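Local coordinates for CYCLIN domain-containing protein (Chaetomium thermophilum, PDB 6Z3U) that forms the cyclin subunit of the CDK-activating kinase (CAK) complex and, like other cyclins, probably regulates the activity of its partner cyclin-dependent kinase, at residues V185-A195 and Y231-M240; E219-A230 and M328-R337. All coordinates share one frame; numbering follows the deposited sequence.

Interaction 1: residues V185-A195 and Y231-M240; sequences VKHPFRALRGA and YFHFTPSQIM
Met240 lies across helix 189-195 and forms the tightly packed end of this contact. Its CG is anti to the backbone N (chi1 175°), which sends the chain across to the other helix, and a bend at chi2 then runs SD and CE along it. CE ends on Ala195 CB and Leu192 CD1, while CG sits 4.0 Å from Ala191 CB; the two alanines leave room for the thioether, and Leu192 crosses it at about a right angle. Next along, two prolines at helix starts come together, Pro188 CB standing 4.3 Å from Pro236 CB and 3.8 Å from Met240 CB. Pro188 CG also reaches Ile239 CG2. Beyond them Tyr231 OH and His187 ND1 share a nearly straight hydrogen bond (3.1 Å); each atom lies at the edge of the other's ring, near its plane, the rings meeting rim to rim, planes 54° apart. The imidazole is held at its far side too, NE2 bonding Thr113 on helix 108-124. Packing thins toward the partly exposed Val185 and Lys186: Val185 CG1 stays 4.4 Å from Tyr231 CE2, and the Lys186 side chain touches Pro236 CG with its CB alone (3.8 Å), its backbone O also resting there, before its amine leads away. Arg190 bridges to Glu53 of the RING-type subunit and Asp247 of the kinase subunit. The axes of segments 189-195 and 236-240 approach to 9.0 Å and cross at -65°, the helices packing through a methionine over two alanines and a leucine, and a proline pair, in the all-helical cyclin fold of the C-terminal domain.

Interaction 2: residues E219-A230 and M328-R337; sequences EILRFSPLITDA and MLSKELPERR
Phe223 is layered between two aliphatic groups: Ile227 CG1, from the next turn of its own segment, lies over the centre of one face, and Arg337 CG covers the opposite face in a CH-pi contact, 3.8 Å from the ring centroid. With CG anti to the backbone N (chi1 -172°), the ring projects across to residues 332-337. The guanidinium is tilted 55° to the ring and rests over Phe223 CB, its NH1 making a salt bridge to Glu219 OE1 (3.0 Å). Glu219 also pairs, by a weak bond, with Arg222, whose firmer partner is Asp108, so Glu219, Arg222 and Arg337 form a salt-bridge network at a partly exposed edge. Cut back to an alanine, Phe223 would probably leave the Arg337 chain without its support and open a gap beside Ile227. The contact seats the tail that leaves helix 313-330, in the cyclin C-terminal domain, on the turn between helices 207-221 and 224-227. There the buried Ser224 OG donates to Glu332 O from above the carbonyl plane (44° out of it), and Pro334 CG packs on Ile220 CG1 (4.1 Å). Leu329 CD1 reaches Ala230 CB (3.7 Å), while Met328 CE lies against Asp229 CB, the Asp229 carboxylate pairing with Arg32.

The segments alternate along the chain: 185-195, 219-230, 231-240, then 328-337 beyond residues 263-311, which are not modelled, so interaction 2 opens before interaction 1 has closed. Residues 219-230 run straight into 231-240, and the centres of the two interactions lie about 13 Å apart. They share an apolar seam: Tyr231 packs on Pro225 and Leu226, Ile239 on Ala230, and Leu221 of helix 207-221 against Pro188. Helices 189-200, 207-221 and 236-247 are thereby joined in one bundle, with the end of helix 313-330 added by interaction 2. Partner subunits approach interaction 1, whereas no other chain touches the segments of interaction 2.

Interaction 1: residues V185-A195 and Y231-M240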
loop_
_atom_site.group_PDB
_atom_site.type_symbol
_atom_site.label_atom_id
_atom_site.label_comp_id
_atom_site.label_asym_id
_atom_site.label_seq_id
_atom_site.Cartn_x
_atom_site.Cartn_y
_atom_site.Cartn_z
ATOM N N VAL A 185 -5.171 -3.914 0.164
ATOM C CA VAL A 185 -6.399 -4.482 0.701
ATOM C C VAL A 185 -6.854 -3.623 1.871
ATOM O O VAL A 185 -6.041 -3.214 2.708
ATOM C CB VAL A 185 -6.210 -5.943 1.150
ATOM C CG1 VAL A 185 -7.558 -6.576 1.453
ATOM C CG2 VAL A 185 -5.456 -6.738 0.096
ATOM N N LYS A 186 -8.155 -3.363 1.935
ATOM C CA LYS A 186 -8.731 -2.438 2.898
ATOM C C LYS A 186 -9.480 -3.235 3.954
ATOM O O LYS A 186 -10.352 -4.045 3.623
ATOM C CB LYS A 186 -9.661 -1.442 2.204
ATOM C CG LYS A 186 -8.963 -0.622 1.128
ATOM C CD LYS A 186 -9.938 0.244 0.356
ATOM C CE LYS A 186 -9.205 1.225 -0.545
ATOM N NZ LYS A 186 -8.252 2.091 0.209
ATOM N N HIS A 187 -9.133 -3.011 5.214
ATOM C CA HIS A 187 -9.708 -3.750 6.325
ATOM C C HIS A 187 -10.541 -2.839 7.216
ATOM O O HIS A 187 -10.338 -1.621 7.243
ATOM C CB HIS A 187 -8.600 -4.408 7.157
ATOM C CG HIS A 187 -7.712 -5.312 6.363
ATOM N ND1 HIS A 187 -8.186 -6.417 5.690
ATOM C CD2 HIS A 187 -6.378 -5.272 6.129
ATOM C CE1 HIS A 187 -7.184 -7.020 5.075
ATOM N NE2 HIS A 187 -6.075 -6.346 5.328
ATOM N N PRO A 188 -11.482 -3.400 7.977
ATOM C CA PRO A 188 -12.352 -2.572 8.832
ATOM C C PRO A 188 -11.890 -2.434 10.279
ATOM O O PRO A 188 -12.635 -1.860 11.079
ATOM C CB PRO A 188 -13.681 -3.338 8.772
ATOM C CG PRO A 188 -13.351 -4.736 8.222
ATOM C CD PRO A 188 -11.864 -4.818 8.065
ATOM N N PHE A 189 -10.705 -2.936 10.630
ATOM C CA PHE A 189 -10.250 -2.845 12.014
ATOM C C PHE A 189 -10.078 -1.391 12.437
ATOM O O PHE A 189 -10.636 -0.958 13.451
ATOM C CB PHE A 189 -8.943 -3.620 12.188
ATOM C CG PHE A 189 -9.019 -5.049 11.731
ATOM C CD1 PHE A 189 -9.688 -5.998 12.486
ATOM C CD2 PHE A 189 -8.421 -5.442 10.547
ATOM C CE1 PHE A 189 -9.760 -7.312 12.067
ATOM C CE2 PHE A 189 -8.488 -6.756 10.125
ATOM C CZ PHE A 189 -9.160 -7.691 10.886
ATOM N N ARG A 190 -9.309 -0.619 11.668
ATOM C CA ARG A 190 -9.126 0.789 12.001
ATOM C C ARG A 190 -10.429 1.565 11.869
ATOM O O ARG A 190 -10.655 2.526 12.613
ATOM C CB ARG A 190 -8.050 1.403 11.111
ATOM C CG ARG A 190 -7.490 2.711 11.637
ATOM C CD ARG A 190 -6.380 3.231 10.742
ATOM N NE ARG A 190 -5.209 2.358 10.753
ATOM C CZ ARG A 190 -4.971 1.395 9.864
ATOM N NH1 ARG A 190 -5.822 1.162 8.873
ATOM N NH2 ARG A 190 -3.873 0.660 9.972
ATOM N N ALA A 191 -11.289 1.173 10.926
ATOM C CA ALA A 191 -12.607 1.791 10.823
ATOM C C ALA A 191 -13.405 1.619 12.109
ATOM O O ALA A 191 -14.175 2.511 12.486
ATOM C CB ALA A 191 -13.369 1.195 9.640
ATOM N N LEU A 192 -13.245 0.482 12.790
ATOM C CA LEU A 192 -13.977 0.252 14.031
ATOM C C LEU A 192 -13.562 1.251 15.104
ATOM O O LEU A 192 -14.411 1.886 15.740
ATOM C CB LEU A 192 -13.746 -1.181 14.515
ATOM C CG LEU A 192 -14.303 -1.553 15.892
ATOM C CD1 LEU A 192 -15.816 -1.410 15.941
ATOM C CD2 LEU A 192 -13.887 -2.970 16.257
ATOM N N ARG A 193 -12.254 1.412 15.312
ATOM C CA ARG A 193 -11.785 2.348 16.328
ATOM C C ARG A 193 -12.175 3.775 15.975
ATOM O O ARG A 193 -12.362 4.608 16.872
ATOM C CB ARG A 193 -10.272 2.217 16.494
ATOM C CG ARG A 193 -9.717 2.912 17.724
ATOM C CD ARG A 193 -8.404 2.279 18.162
ATOM N NE ARG A 193 -8.621 1.121 19.027
ATOM C CZ ARG A 193 -7.664 0.288 19.422
ATOM N NH1 ARG A 193 -6.411 0.473 19.028
ATOM N NH2 ARG A 193 -7.961 -0.738 20.210
ATOM N N GLY A 194 -12.312 4.074 14.682
ATOM C CA GLY A 194 -12.803 5.383 14.284
ATOM C C GLY A 194 -14.271 5.574 14.616
ATOM O O GLY A 194 -14.686 6.658 15.036
ATOM N N ALA A 195 -15.074 4.522 14.442
ATOM C CA ALA A 195 -16.496 4.616 14.749
ATOM C C ALA A 195 -16.748 4.767 16.243
ATOM O O ALA A 195 -17.732 5.400 16.641
ATOM C CB ALA A 195 -17.228 3.384 14.216
ATOM N N TYR A 231 -16.010 -9.375 2.131
ATOM C CA TYR A 231 -15.203 -8.372 1.442
ATOM C C TYR A 231 -15.658 -8.163 0.005
ATOM O O TYR A 231 -15.542 -7.051 -0.525
ATOM C CB TYR A 231 -13.728 -8.777 1.467
ATOM C CG TYR A 231 -13.002 -8.434 2.748
ATOM C CD1 TYR A 231 -13.586 -8.666 3.986
ATOM C CD2 TYR A 231 -11.725 -7.892 2.718
ATOM C CE1 TYR A 231 -12.923 -8.356 5.156
ATOM C CE2 TYR A 231 -11.053 -7.582 3.884
ATOM C CZ TYR A 231 -11.656 -7.818 5.100
ATOM O OH TYR A 231 -10.993 -7.509 6.263
ATOM N N PHE A 232 -16.185 -9.206 -0.640
ATOM C CA PHE A 232 -16.522 -9.115 -2.054
ATOM C C PHE A 232 -17.803 -8.333 -2.315
ATOM O O PHE A 232 -17.980 -7.816 -3.423
ATOM C CB PHE A 232 -16.671 -10.516 -2.660
ATOM C CG PHE A 232 -15.433 -11.361 -2.559
ATOM C CD1 PHE A 232 -14.247 -10.955 -3.147
ATOM C CD2 PHE A 232 -15.464 -12.574 -1.893
ATOM C CE1 PHE A 232 -13.111 -11.736 -3.056
ATOM C CE2 PHE A 232 -14.333 -13.357 -1.802
ATOM C CZ PHE A 232 -13.156 -12.939 -2.385
ATOM N N HIS A 233 -18.692 -8.230 -1.326
ATOM C CA HIS A 233 -19.989 -7.603 -1.520
ATOM C C HIS A 233 -20.209 -6.356 -0.679
ATOM O O HIS A 233 -21.211 -5.663 -0.891
ATOM C CB HIS A 233 -21.110 -8.608 -1.211
ATOM C CG HIS A 233 -20.893 -9.954 -1.826
ATOM N ND1 HIS A 233 -20.750 -10.138 -3.183
ATOM C CD2 HIS A 233 -20.792 -11.184 -1.266
ATOM C CE1 HIS A 233 -20.570 -11.423 -3.434
ATOM N NE2 HIS A 233 -20.592 -12.078 -2.288
ATOM N N PHE A 234 -19.315 -6.044 0.257
ATOM C CA PHE A 234 -19.523 -4.931 1.170
ATOM C C PHE A 234 -18.218 -4.181 1.381
ATOM O O PHE A 234 -17.126 -4.732 1.220
ATOM C CB PHE A 234 -20.081 -5.413 2.514
ATOM C CG PHE A 234 -21.338 -6.222 2.387
ATOM C CD1 PHE A 234 -22.558 -5.602 2.173
ATOM C CD2 PHE A 234 -21.301 -7.603 2.478
ATOM C CE1 PHE A 234 -23.716 -6.343 2.054
ATOM C CE2 PHE A 234 -22.457 -8.349 2.360
ATOM C CZ PHE A 234 -23.667 -7.719 2.149
ATOM N N THR A 235 -18.349 -2.926 1.728
ATOM C CA THR A 235 -17.266 -1.989 1.977
ATOM C C THR A 235 -16.788 -2.109 3.421
ATOM O O THR A 235 -17.571 -2.458 4.309
ATOM C CB THR A 235 -17.748 -0.567 1.703
ATOM O OG1 THR A 235 -18.171 -0.468 0.337
ATOM C CG2 THR A 235 -16.659 0.455 1.954
ATOM N N PRO A 236 -15.504 -1.844 3.694
ATOM C CA PRO A 236 -15.036 -1.899 5.091
ATOM C C PRO A 236 -15.917 -1.133 6.062
ATOM O O PRO A 236 -16.139 -1.601 7.185
ATOM C CB PRO A 236 -13.627 -1.306 4.998
ATOM C CG PRO A 236 -13.160 -1.724 3.645
ATOM C CD PRO A 236 -14.381 -1.670 2.752
ATOM N N SER A 237 -16.430 0.034 5.667
ATOM C CA SER A 237 -17.373 0.740 6.528
ATOM C C SER A 237 -18.640 -0.082 6.718
ATOM O O SER A 237 -19.159 -0.192 7.834
ATOM C CB SER A 237 -17.712 2.108 5.938
ATOM O OG SER A 237 -18.374 1.977 4.690
ATOM N N GLN A 238 -19.146 -0.674 5.635
ATOM C CA GLN A 238 -20.350 -1.491 5.731
ATOM C C GLN A 238 -20.108 -2.719 6.601
ATOM O O GLN A 238 -20.913 -3.040 7.483
ATOM C CB GLN A 238 -20.808 -1.894 4.330
ATOM C CG GLN A 238 -21.258 -0.719 3.475
ATOM C CD GLN A 238 -21.463 -1.094 2.020
ATOM O OE1 GLN A 238 -21.221 -2.232 1.622
ATOM N NE2 GLN A 238 -21.910 -0.136 1.219
ATOM N N ILE A 239 -18.999 -3.424 6.363
ATOM C CA ILE A 239 -18.668 -4.584 7.186
ATOM C C ILE A 239 -18.441 -4.164 8.632
ATOM O O ILE A 239 -18.897 -4.832 9.569
ATOM C CB ILE A 239 -17.435 -5.311 6.612
ATOM C CG1 ILE A 239 -17.741 -5.854 5.215
ATOM C CG2 ILE A 239 -16.998 -6.434 7.542
ATOM C CD1 ILE A 239 -16.529 -6.397 4.493
ATOM N N MET A 240 -17.729 -3.053 8.837
ATOM C CA MET A 240 -17.442 -2.590 10.191
ATOM C C MET A 240 -18.728 -2.312 10.961
ATOM O O MET A 240 -18.883 -2.743 12.109
ATOM C CB MET A 240 -16.561 -1.341 10.136
ATOM C CG MET A 240 -16.301 -0.702 11.487
ATOM S SD MET A 240 -17.553 0.513 11.924
ATOM C CE MET A 240 -17.885 0.061 13.621
#

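Interaction 2: residues E219-A230 and M328-R337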
loop_
_atom_site.group_PDB
_atom_site.type_symbol
_atom_site.label_atom_id
_atom_site.label_comp_id
_atom_site.label_asym_id
_atom_site.label_seq_id
_atom_site.Cartn_x
_atom_site.Cartn_y
_atom_site.Cartn_z
ATOM N N GLU A 219 -13.484 -8.978 17.703
ATOM C CA GLU A 219 -13.389 -10.423 17.520
ATOM C C GLU A 219 -14.218 -10.886 16.327
ATOM O O GLU A 219 -13.818 -11.804 15.603
ATOM C CB GLU A 219 -13.837 -11.150 18.790
ATOM C CG GLU A 219 -12.782 -11.219 19.891
ATOM C CD GLU A 219 -11.490 -11.889 19.438
ATOM O OE1 GLU A 219 -11.500 -12.567 18.387
ATOM O OE2 GLU A 219 -10.463 -11.732 20.135
ATOM N N ILE A 220 -15.384 -10.272 16.116
ATOM C CA ILE A 220 -16.193 -10.600 14.945
ATOM C C ILE A 220 -15.433 -10.264 13.669
ATOM O O ILE A 220 -15.343 -11.077 12.743
ATOM C CB ILE A 220 -17.546 -9.869 15.007
ATOM C CG1 ILE A 220 -18.324 -10.311 16.251
ATOM C CG2 ILE A 220 -18.345 -10.131 13.733
ATOM C CD1 ILE A 220 -19.678 -9.648 16.414
ATOM N N LEU A 221 -14.873 -9.053 13.604
ATOM C CA LEU A 221 -14.137 -8.647 12.413
ATOM C C LEU A 221 -12.930 -9.544 12.176
ATOM O O LEU A 221 -12.536 -9.765 11.025
ATOM C CB LEU A 221 -13.695 -7.189 12.544
ATOM C CG LEU A 221 -14.794 -6.123 12.480
ATOM C CD1 LEU A 221 -14.191 -4.735 12.644
ATOM C CD2 LEU A 221 -15.582 -6.209 11.180
ATOM N N ARG A 222 -12.339 -10.071 13.249
ATOM C CA ARG A 222 -11.156 -10.914 13.143
ATOM C C ARG A 222 -11.440 -12.282 12.538
ATOM O O ARG A 222 -10.486 -13.000 12.220
ATOM C CB ARG A 222 -10.530 -11.098 14.529
ATOM C CG ARG A 222 -9.673 -9.926 14.983
ATOM C CD ARG A 222 -9.616 -9.827 16.500
ATOM N NE ARG A 222 -8.592 -8.885 16.943
ATOM C CZ ARG A 222 -7.904 -8.996 18.076
ATOM N NH1 ARG A 222 -6.990 -8.085 18.383
ATOM N NH2 ARG A 222 -8.127 -10.010 18.903
ATOM N N PHE A 223 -12.706 -12.670 12.378
ATOM C CA PHE A 223 -13.004 -14.012 11.891
ATOM C C PHE A 223 -14.153 -14.018 10.888
ATOM O O PHE A 223 -14.017 -14.558 9.786
ATOM C CB PHE A 223 -13.344 -14.932 13.067
ATOM C CG PHE A 223 -13.473 -16.378 12.689
ATOM C CD1 PHE A 223 -12.351 -17.190 12.663
ATOM C CD2 PHE A 223 -14.699 -16.926 12.354
ATOM C CE1 PHE A 223 -12.448 -18.521 12.315
ATOM C CE2 PHE A 223 -14.802 -18.261 12.004
ATOM C CZ PHE A 223 -13.674 -19.058 11.987
ATOM N N SER A 224 -15.287 -13.424 11.263
ATOM C CA SER A 224 -16.504 -13.572 10.466
ATOM C C SER A 224 -16.345 -13.107 9.024
ATOM O O SER A 224 -16.699 -13.874 8.111
ATOM C CB SER A 224 -17.655 -12.831 11.154
ATOM O OG SER A 224 -18.272 -13.643 12.135
ATOM N N PRO A 225 -15.840 -11.903 8.736
ATOM C CA PRO A 225 -15.784 -11.453 7.338
ATOM C C PRO A 225 -14.604 -12.008 6.557
ATOM O O PRO A 225 -14.556 -11.833 5.331
ATOM C CB PRO A 225 -15.691 -9.930 7.476
ATOM C CG PRO A 225 -14.907 -9.739 8.736
ATOM C CD PRO A 225 -15.285 -10.890 9.655
ATOM N N LEU A 226 -13.659 -12.671 7.223
ATOM C CA LEU A 226 -12.530 -13.297 6.549
ATOM C C LEU A 226 -12.848 -14.711 6.086
ATOM O O LEU A 226 -12.261 -15.184 5.106
ATOM C CB LEU A 226 -11.319 -13.329 7.482
ATOM C CG LEU A 226 -10.914 -11.982 8.082
ATOM C CD1 LEU A 226 -9.735 -12.158 9.026
ATOM C CD2 LEU A 226 -10.590 -10.971 6.996
ATOM N N ILE A 227 -13.769 -15.391 6.772
ATOM C CA ILE A 227 -14.159 -16.744 6.393
ATOM C C ILE A 227 -15.335 -16.750 5.422
ATOM O O ILE A 227 -15.553 -17.757 4.733
ATOM C CB ILE A 227 -14.507 -17.568 7.644
ATOM C CG1 ILE A 227 -13.314 -17.614 8.604
ATOM C CG2 ILE A 227 -14.912 -18.981 7.268
ATOM C CD1 ILE A 227 -12.041 -18.194 8.000
ATOM N N THR A 228 -16.093 -15.662 5.347
ATOM C CA THR A 228 -17.222 -15.523 4.442
ATOM C C THR A 228 -16.845 -14.570 3.310
ATOM O O THR A 228 -15.740 -14.023 3.267
ATOM C CB THR A 228 -18.456 -15.030 5.199
ATOM O OG1 THR A 228 -19.629 -15.255 4.406
ATOM C CG2 THR A 228 -18.335 -13.543 5.514
ATOM N N ASP A 229 -17.785 -14.367 2.383
ATOM C CA ASP A 229 -17.573 -13.498 1.230
ATOM C C ASP A 229 -17.894 -12.035 1.521
ATOM O O ASP A 229 -18.311 -11.304 0.612
ATOM C CB ASP A 229 -18.404 -13.993 0.045
ATOM C CG ASP A 229 -17.991 -15.375 -0.417
ATOM O OD1 ASP A 229 -16.852 -15.791 -0.113
ATOM O OD2 ASP A 229 -18.803 -16.042 -1.090
ATOM N N ALA A 230 -17.704 -11.583 2.762
ATOM C CA ALA A 230 -18.085 -10.220 3.119
ATOM C C ALA A 230 -17.322 -9.189 2.292
ATOM O O ALA A 230 -17.913 -8.222 1.796
ATOM C CB ALA A 230 -17.852 -9.987 4.612
ATOM N N MET A 328 -25.051 -12.123 6.573
ATOM C CA MET A 328 -23.954 -12.918 6.031
ATOM C C MET A 328 -22.922 -13.238 7.105
ATOM O O MET A 328 -22.413 -14.363 7.173
ATOM C CB MET A 328 -23.300 -12.183 4.860
ATOM C CG MET A 328 -22.158 -12.953 4.217
ATOM S SD MET A 328 -21.636 -12.277 2.626
ATOM C CE MET A 328 -21.825 -13.719 1.579
ATOM N N LEU A 329 -22.600 -12.259 7.954
ATOM C CA LEU A 329 -21.599 -12.476 8.994
ATOM C C LEU A 329 -22.093 -13.448 10.058
ATOM O O LEU A 329 -21.313 -14.251 10.584
ATOM C CB LEU A 329 -21.220 -11.141 9.637
ATOM C CG LEU A 329 -19.998 -10.423 9.065
ATOM C CD1 LEU A 329 -20.118 -10.238 7.560
ATOM C CD2 LEU A 329 -19.803 -9.084 9.761
ATOM N N SER A 330 -23.383 -13.388 10.395
ATOM C CA SER A 330 -23.903 -14.200 11.488
ATOM C C SER A 330 -23.707 -15.695 11.260
ATOM O O SER A 330 -23.668 -16.457 12.233
ATOM C CB SER A 330 -25.390 -13.902 11.689
ATOM O OG SER A 330 -26.156 -14.397 10.604
ATOM N N LYS A 331 -23.586 -16.133 10.006
ATOM C CA LYS A 331 -23.465 -17.556 9.711
ATOM C C LYS A 331 -22.095 -18.129 10.049
ATOM O O LYS A 331 -21.936 -19.355 10.018
ATOM C CB LYS A 331 -23.772 -17.801 8.231
ATOM C CG LYS A 331 -25.234 -17.595 7.862
ATOM C CD LYS A 331 -25.456 -17.662 6.358
ATOM C CE LYS A 331 -24.777 -16.497 5.655
ATOM N NZ LYS A 331 -25.160 -16.380 4.223
ATOM N N GLU A 332 -21.108 -17.291 10.368
ATOM C CA GLU A 332 -19.766 -17.757 10.706
ATOM C C GLU A 332 -19.178 -16.854 11.793
ATOM O O GLU A 332 -18.180 -16.163 11.609
ATOM C CB GLU A 332 -18.880 -17.798 9.462
ATOM C CG GLU A 332 -17.952 -19.003 9.396
ATOM C CD GLU A 332 -18.700 -20.325 9.312
ATOM O OE1 GLU A 332 -19.618 -20.443 8.473
ATOM O OE2 GLU A 332 -18.366 -21.251 10.084
ATOM N N LEU A 333 -19.807 -16.873 12.965
ATOM C CA LEU A 333 -19.382 -16.041 14.076
ATOM C C LEU A 333 -18.099 -16.601 14.685
ATOM O O LEU A 333 -17.696 -17.727 14.392
ATOM C CB LEU A 333 -20.498 -15.952 15.115
ATOM C CG LEU A 333 -21.756 -15.204 14.661
ATOM C CD1 LEU A 333 -22.862 -15.313 15.702
ATOM C CD2 LEU A 333 -21.440 -13.745 14.367
ATOM N N PRO A 334 -17.425 -15.820 15.533
ATOM C CA PRO A 334 -16.162 -16.298 16.124
ATOM C C PRO A 334 -16.271 -17.630 16.845
ATOM O O PRO A 334 -15.264 -18.342 16.958
ATOM C CB PRO A 334 -15.787 -15.169 17.095
ATOM C CG PRO A 334 -16.432 -13.952 16.531
ATOM C CD PRO A 334 -17.707 -14.416 15.883
ATOM N N GLU A 335 -17.455 -17.991 17.346
ATOM C CA GLU A 335 -17.593 -19.270 18.035
ATOM C C GLU A 335 -17.301 -20.440 17.104
ATOM O O GLU A 335 -16.913 -21.519 17.566
ATOM C CB GLU A 335 -19.000 -19.413 18.621
ATOM C CG GLU A 335 -19.288 -18.508 19.810
ATOM C CD GLU A 335 -19.308 -17.042 19.438
ATOM O OE1 GLU A 335 -19.903 -16.702 18.393
ATOM O OE2 GLU A 335 -18.721 -16.229 20.184
ATOM N N ARG A 336 -17.475 -20.245 15.797
ATOM C CA ARG A 336 -17.225 -21.295 14.819
ATOM C C ARG A 336 -15.746 -21.617 14.656
ATOM O O ARG A 336 -15.417 -22.525 13.883
ATOM C CB ARG A 336 -17.824 -20.895 13.469
ATOM C CG ARG A 336 -19.343 -20.771 13.487
ATOM C CD ARG A 336 -20.019 -22.095 13.154
ATOM N NE ARG A 336 -19.896 -22.425 11.738
ATOM C CZ ARG A 336 -20.388 -23.522 11.172
ATOM N NH1 ARG A 336 -20.218 -23.726 9.872
ATOM N NH2 ARG A 336 -21.045 -24.417 11.900
ATOM N N ARG A 337 -14.853 -20.906 15.352
ATOM C CA ARG A 337 -13.432 -21.232 15.286
ATOM C C ARG A 337 -13.186 -22.692 15.638
ATOM O O ARG A 337 -12.325 -23.350 15.043
ATOM C CB ARG A 337 -12.639 -20.330 16.231
ATOM C CG ARG A 337 -12.343 -18.946 15.693
ATOM C CD ARG A 337 -11.478 -18.162 16.670
ATOM N NE ARG A 337 -11.830 -16.743 16.714
ATOM C CZ ARG A 337 -11.238 -15.786 16.001
ATOM N NH1 ARG A 337 -11.643 -14.530 16.128
ATOM N NH2 ARG A 337 -10.246 -16.074 15.167
#